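PDB 2QEC: histone acetyltransferase HPA2 and related acetyltransferases from Corynebacterium glutamicum ATCC 13032, which probably transfers an acyl group, most likely acetyl from acetyl-CoA as in other GCN5-related N-acetyltransferases, to an acceptor. Local coordinates for residues A[56-64]-A[75-83]; A[17-26]-A[42-53]. The protein carries 1 engineered substitution. All coordinates share one frame; numbering follows the deposited sequence.

How the contacts relate
From the N terminus the chain passes strand 5-8 and then helix 14-25. Contact 2 closes when helix 43-60 comes back against it, with helix 29-32 in the loop between. Contact 1 follows directly, where helix 43-60 gives way to strand 61-67 and strand 73-80 pairs with it as a hairpin. The two contacts are in series, neither nested nor crossed. They share helix 43-60, whose turns join them: Y57 N probably bonds to Q52 O, and A58 N to I53 O. V76 also packs on I17 and L21. Together they tie two helices to one another and to the N-terminal half of the sheet.

Contact 1: residues A[56-64]-A[75-83]; sequences QYAVAGNID and GVALWDRPD. With EDO (1,2-ethanediol), chain H.
N62 pairs with W79, and D64 with A77, through two-way backbone hydrogen bonds. Between them I63 faces L78 as a non-hydrogen-bonded pair, and the I63 CA-H also points at A77 O.

Side-chain hydrogen bonds gather where the helix passes into the strand. Y57 OH donates to D80 OD2 at 2.9 Å, on the syn side but 29° out of the carboxylate plane. Q56 NE2 adds a weak bond to D80 OD1 at 3.5 Å. R81 bends at chi3 (63°), which brings NH1 back to N62 OD1 at 2.9 Å; this bond lies in the amide carbonyl plane, on a lone pair.

The strands form an antiparallel hairpin in the N-terminal half of the GNAT sheet, entered directly from helix 43-60. Strand 126-133 borders 73-80 on its other edge.

Apolar packing lies on the side of the helix. L78 CB sits over the centre of the Y57 ring, 4.0 Å from its centroid, as a CH-pi contact. L78 CD2 lies alongside I63 CG1 at 3.8 Å. On the opposite sheet face, W79 has a cation-pi contact with R153, which also forms a salt bridge with D64.

A water links D64 OD2 to W79 NE1. An ethanediol, probably from the crystallisation liquor, takes N-H bonds from N62 ND2 (2.8 Å to O1) and I63 N (2.9 Å to O2), and its O1 donates to D64 OD1.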
loop_
_atom_site.group_PDB
_atom_site.type_symbol
_atom_site.label_atom_id
_atom_site.label_comp_id
_atom_site.label_asym_id
_atom_site.label_seq_id
_atom_site.Cartn_x
_atom_site.Cartn_y
_atom_site.Cartn_z
ATOM N N GLN A 56 -20.183 14.585 -5.087
ATOM C CA GLN A 56 -18.849 14.157 -4.687
ATOM C C GLN A 56 -17.756 14.754 -5.561
ATOM O O GLN A 56 -16.854 15.414 -5.060
ATOM C CB GLN A 56 -18.766 12.650 -4.749
ATOM C CG GLN A 56 -17.537 12.046 -4.117
ATOM C CD GLN A 56 -17.638 10.527 -4.073
ATOM O OE1 GLN A 56 -18.718 9.944 -4.306
ATOM N NE2 GLN A 56 -16.518 9.872 -3.758
ATOM N N TYR A 57 -17.822 14.507 -6.862
ATOM C CA TYR A 57 -16.684 14.817 -7.729
ATOM C C TYR A 57 -16.633 16.278 -8.137
ATOM O O TYR A 57 -15.536 16.856 -8.233
ATOM C CB TYR A 57 -16.630 13.842 -8.916
ATOM C CG TYR A 57 -16.213 12.507 -8.417
ATOM C CD1 TYR A 57 -14.901 12.277 -8.076
ATOM C CD2 TYR A 57 -17.131 11.489 -8.198
ATOM C CE1 TYR A 57 -14.491 11.067 -7.558
ATOM C CE2 TYR A 57 -16.733 10.282 -7.681
ATOM C CZ TYR A 57 -15.404 10.077 -7.364
ATOM O OH TYR A 57 -14.992 8.886 -6.847
ATOM N N ALA A 58 -17.801 16.884 -8.341
ATOM C CA ALA A 58 -17.885 18.281 -8.731
ATOM C C ALA A 58 -17.443 19.137 -7.573
ATOM O O ALA A 58 -16.744 20.126 -7.734
ATOM C CB ALA A 58 -19.314 18.645 -9.125
ATOM N N VAL A 59 -17.849 18.687 -6.399
ATOM C CA VAL A 59 -17.667 19.382 -5.147
ATOM C C VAL A 59 -16.220 19.284 -4.696
ATOM O O VAL A 59 -15.486 20.257 -4.728
ATOM C CB VAL A 59 -18.598 18.747 -4.085
ATOM C CG1 VAL A 59 -18.345 19.338 -2.683
ATOM C CG2 VAL A 59 -20.069 18.899 -4.524
ATOM N N ALA A 60 -15.801 18.086 -4.328
ATOM C CA ALA A 60 -14.541 17.902 -3.646
ATOM C C ALA A 60 -13.487 17.183 -4.467
ATOM O O ALA A 60 -12.425 16.885 -3.950
ATOM C CB ALA A 60 -14.789 17.141 -2.354
ATOM N N GLY A 61 -13.756 16.885 -5.733
ATOM C CA GLY A 61 -12.829 16.071 -6.491
ATOM C C GLY A 61 -12.344 16.769 -7.741
ATOM O O GLY A 61 -12.267 17.994 -7.799
ATOM N N ASN A 62 -11.962 15.966 -8.721
ATOM C CA ASN A 62 -11.659 16.440 -10.089
ATOM C C ASN A 62 -12.369 15.597 -11.134
ATOM O O ASN A 62 -12.295 14.372 -11.130
ATOM C CB ASN A 62 -10.142 16.401 -10.377
ATOM C CG ASN A 62 -9.357 17.508 -9.647
ATOM O OD1 ASN A 62 -8.960 17.326 -8.526
ATOM N ND2 ASN A 62 -9.160 18.672 -10.319
ATOM N N ILE A 63 -12.968 16.285 -12.109
ATOM C CA ILE A 63 -13.566 15.682 -13.272
ATOM C C ILE A 63 -12.828 16.211 -14.487
ATOM O O ILE A 63 -12.792 17.424 -14.720
ATOM C CB ILE A 63 -15.063 16.052 -13.372
ATOM C CG1 ILE A 63 -15.789 15.690 -12.070
ATOM C CG2 ILE A 63 -15.720 15.378 -14.593
ATOM C CD1 ILE A 63 -17.231 16.294 -12.007
ATOM N N ASP A 64 -12.163 15.305 -15.192
ATOM C CA ASP A 64 -11.431 15.643 -16.419
ATOM C C ASP A 64 -12.221 15.142 -17.615
ATOM O O ASP A 64 -12.819 14.059 -17.572
ATOM C CB ASP A 64 -10.049 15.003 -16.397
ATOM C CG ASP A 64 -9.141 15.577 -15.328
ATOM O OD1 ASP A 64 -9.372 16.731 -14.858
ATOM O OD2 ASP A 64 -8.139 14.885 -15.022
ATOM N N GLY A 75 -14.143 11.138 -23.586
ATOM C CA GLY A 75 -13.722 10.419 -22.383
ATOM C C GLY A 75 -13.848 11.283 -21.164
ATOM O O GLY A 75 -13.898 12.519 -21.258
ATOM N N VAL A 76 -13.920 10.610 -20.028
ATOM C CA VAL A 76 -14.029 11.259 -18.741
ATOM C C VAL A 76 -13.267 10.442 -17.696
ATOM O O VAL A 76 -13.216 9.200 -17.756
ATOM C CB VAL A 76 -15.524 11.529 -18.338
ATOM C CG1 VAL A 76 -16.333 10.238 -18.133
ATOM C CG2 VAL A 76 -15.621 12.432 -17.112
ATOM N N ALA A 77 -12.630 11.158 -16.761
ATOM C CA ALA A 77 -12.015 10.563 -15.574
ATOM C C ALA A 77 -12.477 11.278 -14.280
ATOM O O ALA A 77 -12.558 12.528 -14.208
ATOM C CB ALA A 77 -10.512 10.556 -15.703
ATOM N N LEU A 78 -12.733 10.476 -13.235
ATOM C CA LEU A 78 -13.188 10.972 -11.924
ATOM C C LEU A 78 -12.129 10.618 -10.911
ATOM O O LEU A 78 -11.767 9.466 -10.813
ATOM C CB LEU A 78 -14.513 10.337 -11.530
ATOM C CG LEU A 78 -15.668 10.567 -12.568
ATOM C CD1 LEU A 78 -16.922 9.851 -12.095
ATOM C CD2 LEU A 78 -16.041 11.992 -12.694
ATOM N N TRP A 79 -11.635 11.651 -10.237
ATOM C CA TRP A 79 -10.564 11.573 -9.257
ATOM C C TRP A 79 -11.006 12.164 -7.908
ATOM O O TRP A 79 -11.693 13.213 -7.853
ATOM C CB TRP A 79 -9.401 12.393 -9.781
ATOM C CG TRP A 79 -8.733 11.938 -11.059
ATOM C CD1 TRP A 79 -9.127 12.207 -12.348
ATOM C CD2 TRP A 79 -7.499 11.238 -11.157
ATOM N NE1 TRP A 79 -8.227 11.691 -13.226
ATOM C CE2 TRP A 79 -7.206 11.101 -12.520
ATOM C CE3 TRP A 79 -6.601 10.728 -10.216
ATOM C CZ2 TRP A 79 -6.084 10.425 -12.970
ATOM C CZ3 TRP A 79 -5.467 10.079 -10.657
ATOM C CH2 TRP A 79 -5.213 9.948 -12.033
ATOM N N ASP A 80 -10.609 11.510 -6.818
ATOM C CA ASP A 80 -10.678 12.059 -5.482
ATOM C C ASP A 80 -9.284 12.518 -5.095
ATOM O O ASP A 80 -8.280 11.863 -5.383
ATOM C CB ASP A 80 -11.130 11.019 -4.437
ATOM C CG ASP A 80 -12.565 10.594 -4.627
ATOM O OD1 ASP A 80 -13.467 11.386 -4.318
ATOM O OD2 ASP A 80 -12.801 9.460 -5.090
ATOM N N ARG A 81 -9.251 13.656 -4.410
ATOM C CA ARG A 81 -8.026 14.312 -4.010
ATOM C C ARG A 81 -7.579 13.764 -2.675
ATOM O O ARG A 81 -8.386 13.181 -1.937
ATOM C CB ARG A 81 -8.269 15.844 -3.933
ATOM C CG ARG A 81 -8.804 16.411 -5.242
ATOM C CD ARG A 81 -9.314 17.868 -5.107
ATOM N NE ARG A 81 -8.203 18.732 -4.732
ATOM C CZ ARG A 81 -7.381 19.353 -5.582
ATOM N NH1 ARG A 81 -7.533 19.258 -6.906
ATOM N NH2 ARG A 81 -6.390 20.090 -5.086
ATOM N N PRO A 82 -6.295 13.914 -2.357
ATOM C CA PRO A 82 -5.898 13.476 -1.033
ATOM C C PRO A 82 -6.617 14.168 0.149
ATOM O O PRO A 82 -6.940 15.356 0.084
ATOM C CB PRO A 82 -4.378 13.760 -0.980
ATOM C CG PRO A 82 -3.943 13.946 -2.317
ATOM C CD PRO A 82 -5.150 14.435 -3.129
ATOM N N ASP A 83 -6.847 13.408 1.218
ATOM C CA ASP A 83 -7.470 13.928 2.448
ATOM C C ASP A 83 -7.190 12.963 3.612
ATOM O O ASP A 83 -7.825 13.033 4.669
ATOM C CB ASP A 83 -8.989 14.132 2.269
HETATM C C1 EDO H . -11.012 18.605 -12.961
HETATM O O1 EDO H . -9.625 18.715 -13.053
HETATM C C2 EDO H . -11.688 19.498 -11.946
HETATM O O2 EDO H . -13.072 19.155 -11.906
HETATM O O HOH W 1 -11.712 14.659 -3.282
HETATM O O HOH W 2 -7.792 12.481 -15.877
#

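Contact 2: residues A[17-26]-A[42-53]; sequences IVDVLVEAFA and SAKLRALFELQI
R46 and D19 form the salt bridge between these helices. NH1 donates to D19 OD1 at 2.8 Å and meets it nearly along the C-O axis. The carboxylate and guanidinium planes are steeply turned, 72° apart. The R46 chain leaves extended and bends at chi3 (-62°), which lays the guanidinium across helix 14-25. V22 CG2 lies over the centre of one guanidinium face, and V18 CG1 touches NH1 at 3.7 Å.

Farther along, near A26, a water bridges A26 O and S42 OG, 2.7 Å from each. S42 is the N-cap residue of helix 43-60, yet its side chain makes no capping bond. D39 takes up the backbone N-H groups of K44 and L45.

The axes of 17-25 and 43-53 come within 9.5 Å and cross at 133°, well off antiparallel. Helix 14-25 packs on the GNAT sheet, where L21 and F25 touch strand 126-133; I53 of the other helix reaches I63 of strand 61-67.

F49 fills the middle of the interface. L21 CB is over its face, 3.8 Å from the centroid, and F25 CD2 meets CZ at 3.7 Å. F31 meets the F49 ring edge-to-face. Toward the sheet, I53 CD1 touches V18 CG2 and I17 CG2, each at 3.6 Å, and meets L21 CD1 tip to tip.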
loop_
_atom_site.group_PDB
_atom_site.type_symbol
_atom_site.label_atom_id
_atom_site.label_comp_id
_atom_site.label_asym_id
_atom_site.label_seq_id
_atom_site.Cartn_x
_atom_site.Cartn_y
_atom_site.Cartn_z
ATOM N N ILE A 17 -21.169 14.034 -19.927
ATOM C CA ILE A 17 -20.269 13.245 -19.058
ATOM C C ILE A 17 -21.007 11.976 -18.551
ATOM O O ILE A 17 -20.500 10.853 -18.662
ATOM C CB ILE A 17 -19.765 14.125 -17.931
ATOM C CG1 ILE A 17 -18.644 15.040 -18.437
ATOM C CG2 ILE A 17 -19.222 13.313 -16.781
ATOM C CD1 ILE A 17 -18.247 16.074 -17.483
ATOM N N VAL A 18 -22.223 12.168 -18.057
ATOM C CA VAL A 18 -23.054 11.052 -17.562
ATOM C C VAL A 18 -23.381 10.102 -18.703
ATOM O O VAL A 18 -23.310 8.892 -18.543
ATOM C CB VAL A 18 -24.305 11.569 -16.881
ATOM C CG1 VAL A 18 -25.294 10.420 -16.582
ATOM C CG2 VAL A 18 -23.951 12.353 -15.609
ATOM N N ASP A 19 -23.743 10.639 -19.868
ATOM C CA ASP A 19 -23.980 9.814 -21.059
ATOM C C ASP A 19 -22.789 8.929 -21.356
ATOM O O ASP A 19 -22.948 7.751 -21.712
ATOM C CB ASP A 19 -24.211 10.643 -22.315
ATOM C CG ASP A 19 -25.547 11.338 -22.341
ATOM O OD1 ASP A 19 -26.460 10.974 -21.569
ATOM O OD2 ASP A 19 -25.659 12.278 -23.138
ATOM N N VAL A 20 -21.598 9.502 -21.272
ATOM C CA VAL A 20 -20.345 8.736 -21.533
ATOM C C VAL A 20 -20.075 7.621 -20.487
ATOM O O VAL A 20 -19.721 6.480 -20.826
ATOM C CB VAL A 20 -19.115 9.676 -21.663
ATOM C CG1 VAL A 20 -17.861 8.890 -21.786
ATOM C CG2 VAL A 20 -19.258 10.557 -22.940
ATOM N N LEU A 21 -20.255 7.941 -19.219
ATOM C CA LEU A 21 -20.141 6.945 -18.157
ATOM C C LEU A 21 -21.119 5.775 -18.334
ATOM O O LEU A 21 -20.764 4.615 -18.167
ATOM C CB LEU A 21 -20.353 7.631 -16.807
ATOM C CG LEU A 21 -19.225 8.579 -16.386
ATOM C CD1 LEU A 21 -19.677 9.573 -15.294
ATOM C CD2 LEU A 21 -18.039 7.816 -15.971
ATOM N N VAL A 22 -22.365 6.103 -18.636
ATOM C CA VAL A 22 -23.407 5.101 -18.812
ATOM C C VAL A 22 -23.076 4.187 -19.998
ATOM O O VAL A 22 -23.212 2.969 -19.898
ATOM C CB VAL A 22 -24.783 5.769 -19.004
ATOM C CG1 VAL A 22 -25.832 4.739 -19.420
ATOM C CG2 VAL A 22 -25.207 6.497 -17.720
ATOM N N GLU A 23 -22.671 4.773 -21.124
ATOM C CA GLU A 23 -22.341 3.990 -22.305
ATOM C C GLU A 23 -21.186 3.094 -21.966
ATOM O O GLU A 23 -21.204 1.930 -22.299
ATOM C CB GLU A 23 -21.999 4.885 -23.496
ATOM C CG GLU A 23 -21.739 4.111 -24.780
ATOM C CD GLU A 23 -21.042 4.935 -25.830
ATOM O OE1 GLU A 23 -19.824 5.136 -25.691
ATOM O OE2 GLU A 23 -21.694 5.359 -26.805
ATOM N N ALA A 24 -20.186 3.614 -21.268
ATOM C CA ALA A 24 -19.024 2.818 -20.971
ATOM C C ALA A 24 -19.392 1.662 -20.015
ATOM O O ALA A 24 -18.917 0.550 -20.163
ATOM C CB ALA A 24 -17.920 3.680 -20.381
ATOM N N PHE A 25 -20.250 1.919 -19.038
ATOM C CA PHE A 25 -20.387 0.977 -17.923
ATOM C C PHE A 25 -21.731 0.244 -17.886
ATOM O O PHE A 25 -21.993 -0.473 -16.941
ATOM C CB PHE A 25 -20.080 1.695 -16.614
ATOM C CG PHE A 25 -18.648 2.174 -16.517
ATOM C CD1 PHE A 25 -17.585 1.284 -16.696
ATOM C CD2 PHE A 25 -18.357 3.504 -16.278
ATOM C CE1 PHE A 25 -16.279 1.725 -16.648
ATOM C CE2 PHE A 25 -17.053 3.946 -16.232
ATOM C CZ PHE A 25 -16.013 3.072 -16.412
ATOM N N ALA A 26 -22.559 0.414 -18.915
ATOM C CA ALA A 26 -23.890 -0.152 -18.940
ATOM C C ALA A 26 -23.884 -1.660 -18.732
ATOM O O ALA A 26 -24.842 -2.211 -18.193
ATOM C CB ALA A 26 -24.592 0.186 -20.250
ATOM N N SER A 42 -30.608 1.483 -18.358
ATOM C CA SER A 42 -29.585 1.876 -17.404
ATOM C C SER A 42 -29.961 3.098 -16.573
ATOM O O SER A 42 -29.090 3.888 -16.208
ATOM C CB SER A 42 -28.241 2.102 -18.113
ATOM O OG SER A 42 -27.826 0.891 -18.724
ATOM N N ALA A 43 -31.244 3.209 -16.231
ATOM C CA ALA A 43 -31.774 4.414 -15.583
ATOM C C ALA A 43 -31.265 4.604 -14.160
ATOM O O ALA A 43 -31.004 5.722 -13.722
ATOM C CB ALA A 43 -33.317 4.364 -15.598
ATOM N N LYS A 44 -31.130 3.502 -13.435
ATOM C CA LYS A 44 -30.633 3.549 -12.068
ATOM C C LYS A 44 -29.111 3.810 -12.074
ATOM O O LYS A 44 -28.616 4.607 -11.282
ATOM C CB LYS A 44 -30.979 2.268 -11.311
ATOM C CG LYS A 44 -32.484 2.095 -11.077
ATOM C CD LYS A 44 -32.830 0.772 -10.345
ATOM C CE LYS A 44 -32.804 -0.460 -11.263
ATOM N NZ LYS A 44 -33.549 -1.663 -10.678
ATOM N N LEU A 45 -28.393 3.211 -13.017
ATOM C CA LEU A 45 -26.945 3.488 -13.168
ATOM C C LEU A 45 -26.692 4.955 -13.493
ATOM O O LEU A 45 -25.772 5.577 -12.943
ATOM C CB LEU A 45 -26.362 2.639 -14.289
ATOM C CG LEU A 45 -24.861 2.787 -14.637
ATOM C CD1 LEU A 45 -24.047 2.434 -13.457
ATOM C CD2 LEU A 45 -24.491 1.905 -15.782
ATOM N N ARG A 46 -27.472 5.472 -14.437
ATOM C CA ARG A 46 -27.481 6.887 -14.767
ATOM C C ARG A 46 -27.702 7.794 -13.553
ATOM O O ARG A 46 -26.935 8.728 -13.327
ATOM C CB ARG A 46 -28.532 7.172 -15.818
ATOM C CG ARG A 46 -28.532 8.665 -16.216
ATOM C CD ARG A 46 -29.525 8.959 -17.321
ATOM N NE ARG A 46 -29.165 8.212 -18.518
ATOM C CZ ARG A 46 -28.283 8.599 -19.437
ATOM N NH1 ARG A 46 -27.653 9.777 -19.348
ATOM N NH2 ARG A 46 -28.062 7.784 -20.477
ATOM N N ALA A 47 -28.709 7.480 -12.738
ATOM C CA ALA A 47 -28.977 8.217 -11.506
ATOM C C ALA A 47 -27.780 8.162 -10.558
ATOM O O ALA A 47 -27.449 9.163 -9.943
ATOM C CB ALA A 47 -30.224 7.677 -10.813
ATOM N N LEU A 48 -27.107 7.020 -10.485
ATOM C CA LEU A 48 -25.937 6.875 -9.597
ATOM C C LEU A 48 -24.826 7.826 -9.993
ATOM O O LEU A 48 -24.298 8.553 -9.157
ATOM C CB LEU A 48 -25.399 5.435 -9.596
ATOM C CG LEU A 48 -24.080 5.218 -8.803
ATOM C CD1 LEU A 48 -24.265 5.605 -7.327
ATOM C CD2 LEU A 48 -23.533 3.832 -8.901
ATOM N N PHE A 49 -24.454 7.779 -11.268
ATOM C CA PHE A 49 -23.450 8.683 -11.823
ATOM C C PHE A 49 -23.824 10.169 -11.680
ATOM O O PHE A 49 -22.968 10.981 -11.348
ATOM C CB PHE A 49 -23.161 8.339 -13.294
ATOM C CG PHE A 49 -22.374 7.058 -13.498
ATOM C CD1 PHE A 49 -21.247 6.792 -12.744
ATOM C CD2 PHE A 49 -22.733 6.144 -14.470
ATOM C CE1 PHE A 49 -20.514 5.651 -12.952
ATOM C CE2 PHE A 49 -21.984 4.981 -14.678
ATOM C CZ PHE A 49 -20.880 4.747 -13.911
ATOM N N GLU A 50 -25.089 10.527 -11.917
ATOM C CA GLU A 50 -25.532 11.912 -11.713
ATOM C C GLU A 50 -25.301 12.388 -10.283
ATOM O O GLU A 50 -24.837 13.503 -10.076
ATOM C CB GLU A 50 -26.991 12.070 -12.090
ATOM C CG GLU A 50 -27.206 11.945 -13.567
ATOM C CD GLU A 50 -28.656 11.911 -13.981
ATOM O OE1 GLU A 50 -29.537 11.548 -13.148
ATOM O OE2 GLU A 50 -28.907 12.228 -15.168
ATOM N N LEU A 51 -25.593 11.532 -9.320
ATOM C CA LEU A 51 -25.418 11.811 -7.898
ATOM C C LEU A 51 -23.944 11.899 -7.468
ATOM O O LEU A 51 -23.573 12.792 -6.709
ATOM C CB LEU A 51 -26.108 10.718 -7.090
ATOM C CG LEU A 51 -26.032 10.803 -5.563
ATOM C CD1 LEU A 51 -26.946 11.895 -5.036
ATOM C CD2 LEU A 51 -26.397 9.484 -4.962
ATOM N N GLN A 52 -23.124 10.962 -7.938
ATOM C CA GLN A 52 -21.691 10.968 -7.643
ATOM C C GLN A 52 -21.035 12.255 -8.174
ATOM O O GLN A 52 -20.281 12.895 -7.468
ATOM C CB GLN A 52 -20.997 9.715 -8.206
ATOM C CG GLN A 52 -21.096 8.483 -7.307
ATOM C CD GLN A 52 -20.649 7.208 -7.986
ATOM O OE1 GLN A 52 -20.571 7.129 -9.199
ATOM N NE2 GLN A 52 -20.336 6.204 -7.195
ATOM N N ILE A 53 -21.335 12.638 -9.403
ATOM C CA ILE A 53 -20.799 13.877 -9.965
ATOM C C ILE A 53 -21.257 15.103 -9.189
ATOM O O ILE A 53 -20.465 15.978 -8.854
ATOM C CB ILE A 53 -21.213 14.021 -11.434
ATOM C CG1 ILE A 53 -20.411 13.042 -12.286
ATOM C CG2 ILE A 53 -21.036 15.487 -11.953
ATOM C CD1 ILE A 53 -20.977 12.907 -13.674
HETATM O O HOH W 3 -27.015 -1.111 -17.046
#